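Local coordinates for putative baseplate protein (Unidentified phage, PDB 2FSD), which probably recognises the receptor on the surface of Lactococcus lactis cells, serving as the head domain of a phage receptor-binding protein, at residues A[90-99]-A[134-142]. Numbering follows the deposited sequence.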
# COMPACT_ATOMS: atom_id res chain seq x y z
N ASN A 90 15.63 -8.95 -10.11
CA ASN A 90 15.97 -8.23 -8.89
C ASN A 90 14.84 -7.35 -8.31
O ASN A 90 15.08 -6.22 -7.84
CB ASN A 90 17.19 -7.37 -9.20
CG ASN A 90 16.95 -6.45 -10.39
OD1 ASN A 90 15.91 -6.54 -11.06
ND2 ASN A 90 17.91 -5.57 -10.67
N LEU A 91 13.62 -7.87 -8.33
CA LEU A 91 12.46 -7.09 -7.91
C LEU A 91 12.32 -7.21 -6.40
O LEU A 91 12.73 -8.21 -5.83
CB LEU A 91 11.19 -7.55 -8.63
CG LEU A 91 11.24 -7.69 -10.15
CD1 LEU A 91 9.83 -7.94 -10.67
CD2 LEU A 91 11.86 -6.46 -10.84
N PRO A 92 11.78 -6.16 -5.75
CA PRO A 92 11.58 -6.19 -4.30
C PRO A 92 10.36 -7.00 -3.84
O PRO A 92 9.50 -7.37 -4.66
CB PRO A 92 11.40 -4.69 -3.95
CG PRO A 92 10.85 -4.07 -5.18
CD PRO A 92 11.36 -4.88 -6.35
N GLN A 93 10.30 -7.27 -2.54
CA GLN A 93 9.13 -7.92 -1.94
C GLN A 93 8.57 -7.07 -0.81
O GLN A 93 9.30 -6.72 0.13
CB GLN A 93 9.47 -9.31 -1.37
CG GLN A 93 8.46 -9.84 -0.30
CD GLN A 93 7.19 -10.46 -0.91
OE1 GLN A 93 7.26 -11.51 -1.53
NE2 GLN A 93 6.03 -9.81 -0.71
N PHE A 94 7.27 -6.79 -0.88
CA PHE A 94 6.55 -6.21 0.25
C PHE A 94 5.04 -6.31 0.03
O PHE A 94 4.58 -6.44 -1.11
CB PHE A 94 6.97 -4.75 0.50
CG PHE A 94 6.82 -3.84 -0.69
CD1 PHE A 94 5.61 -3.20 -0.93
CD2 PHE A 94 7.89 -3.62 -1.55
CE1 PHE A 94 5.46 -2.35 -2.03
CE2 PHE A 94 7.74 -2.78 -2.65
CZ PHE A 94 6.53 -2.14 -2.89
N ASP A 95 4.29 -6.27 1.13
CA ASP A 95 2.85 -6.17 1.08
C ASP A 95 2.45 -4.72 1.38
O ASP A 95 2.95 -4.11 2.33
CB ASP A 95 2.18 -7.12 2.08
CG ASP A 95 2.31 -8.60 1.69
OD1 ASP A 95 2.75 -8.94 0.56
OD2 ASP A 95 1.95 -9.45 2.53
N SER A 96 1.57 -4.16 0.55
CA SER A 96 1.00 -2.84 0.80
C SER A 96 -0.52 -2.87 0.70
O SER A 96 -1.11 -3.94 0.51
CB SER A 96 1.61 -1.78 -0.14
OG SER A 96 1.50 -2.08 -1.52
N SER A 97 -1.15 -1.72 0.88
CA SER A 97 -2.59 -1.57 0.77
C SER A 97 -3.03 -1.19 -0.63
O SER A 97 -2.31 -0.51 -1.38
CB SER A 97 -3.08 -0.49 1.72
OG SER A 97 -2.78 -0.80 3.06
N GLY A 98 -4.23 -1.64 -0.98
CA GLY A 98 -4.96 -1.15 -2.13
C GLY A 98 -6.42 -1.07 -1.72
O GLY A 98 -6.74 -1.07 -0.52
N THR A 99 -7.30 -1.03 -2.70
CA THR A 99 -8.73 -1.09 -2.42
C THR A 99 -9.41 -2.23 -3.18
O THR A 99 -8.94 -2.63 -4.25
CB THR A 99 -9.42 0.25 -2.75
OG1 THR A 99 -9.07 0.65 -4.09
CG2 THR A 99 -8.98 1.31 -1.75
N SER A 134 -7.66 -1.36 -7.18
CA SER A 134 -6.82 -0.24 -7.53
C SER A 134 -5.72 -0.11 -6.48
O SER A 134 -5.94 -0.32 -5.28
CB SER A 134 -7.63 1.06 -7.60
OG SER A 134 -8.58 1.06 -8.66
N PHE A 135 -4.52 0.23 -6.96
CA PHE A 135 -3.36 0.41 -6.08
C PHE A 135 -2.25 1.14 -6.82
O PHE A 135 -2.27 1.25 -8.04
CB PHE A 135 -2.84 -0.93 -5.56
CG PHE A 135 -2.23 -1.80 -6.63
CD1 PHE A 135 -0.85 -1.75 -6.88
CD2 PHE A 135 -3.01 -2.65 -7.39
CE1 PHE A 135 -0.28 -2.53 -7.88
CE2 PHE A 135 -2.45 -3.44 -8.38
CZ PHE A 135 -1.09 -3.38 -8.63
N ALA A 136 -1.27 1.61 -6.05
CA ALA A 136 -0.02 2.11 -6.60
C ALA A 136 1.12 1.84 -5.63
O ALA A 136 1.00 2.01 -4.40
CB ALA A 136 -0.13 3.60 -6.93
N LEU A 137 2.24 1.39 -6.17
CA LEU A 137 3.40 1.12 -5.33
C LEU A 137 4.69 1.37 -6.08
O LEU A 137 4.70 1.49 -7.30
CB LEU A 137 3.34 -0.29 -4.75
CG LEU A 137 3.25 -1.49 -5.69
CD1 LEU A 137 4.59 -1.81 -6.38
CD2 LEU A 137 2.77 -2.69 -4.90
N SER A 138 5.77 1.47 -5.31
CA SER A 138 7.10 1.64 -5.87
C SER A 138 8.19 1.36 -4.82
O SER A 138 7.99 1.59 -3.63
CB SER A 138 7.28 3.04 -6.46
OG SER A 138 7.29 4.03 -5.45
N ALA A 139 9.31 0.83 -5.28
CA ALA A 139 10.51 0.67 -4.47
C ALA A 139 11.74 0.58 -5.36
O ALA A 139 11.64 0.25 -6.55
CB ALA A 139 10.40 -0.54 -3.59
N PRO A 140 12.93 0.87 -4.79
CA PRO A 140 14.15 0.63 -5.55
C PRO A 140 14.33 -0.85 -5.90
O PRO A 140 13.91 -1.73 -5.15
CB PRO A 140 15.27 1.11 -4.59
CG PRO A 140 14.63 1.22 -3.23
CD PRO A 140 13.18 1.44 -3.45
N LEU A 141 14.95 -1.13 -7.04
CA LEU A 141 15.34 -2.50 -7.37
C LEU A 141 16.32 -3.01 -6.32
O LEU A 141 16.94 -2.22 -5.60
CB LEU A 141 15.94 -2.59 -8.78
CG LEU A 141 14.97 -2.29 -9.94
CD1 LEU A 141 15.67 -2.35 -11.30
CD2 LEU A 141 13.79 -3.24 -9.91
N LEU A 142 16.40 -4.34 -6.21
CA LEU A 142 17.31 -5.08 -5.31
C LEU A 142 16.72 -5.27 -3.91
O LEU A 142 15.97 -6.22 -3.67
CB LEU A 142 18.71 -4.44 -5.20
CG LEU A 142 19.45 -3.96 -6.46
CD1 LEU A 142 20.96 -4.01 -6.22
CD2 LEU A 142 19.09 -4.78 -7.69
O HOH W 1 -0.13 -0.33 -2.68
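F94 and L137 meet between two strands of an antiparallel beta barrel, the phage receptor-binding head domain, where strands 94-99 and 134-140 pair at one end and then splay apart. At the paired end, T99 N donates to S134 O at 3.0 Å, while the return bond from S134 N to T99 O is weak. G98 has no side chain, and its CA lies 4.0 Å from CB of F135. Further along, side chains bridge much of the widening gap. The F94 ring, with CG set between backbone N and carbonyl carbon (chi1 56°), reaches across to the second strand: CE1 lies 3.9 Å from L137 CD2, and CE2 is 3.6 Å from A139 CB, both methyls approaching the ring obliquely. P92 CG meets the same A139 methyl, and S96 OG comes within 3.7 Å of L137 CD2. F94 also stacks on F94 of the second subunit, and a strand of that subunit pairs with L137 and S138, carrying the sheet across the interface. Past the strands, L91 and L141 lie side by side through their CD2 methyls, and L142 CD2 crosses the N90 side chain obliquely, nearest ND2, while N of L142, the last residue of the chain, donates to N90 O at 2.8 Å. Where the backbones have parted, one water accepts from S96 OG (2.7 Å) and donates to A136 O.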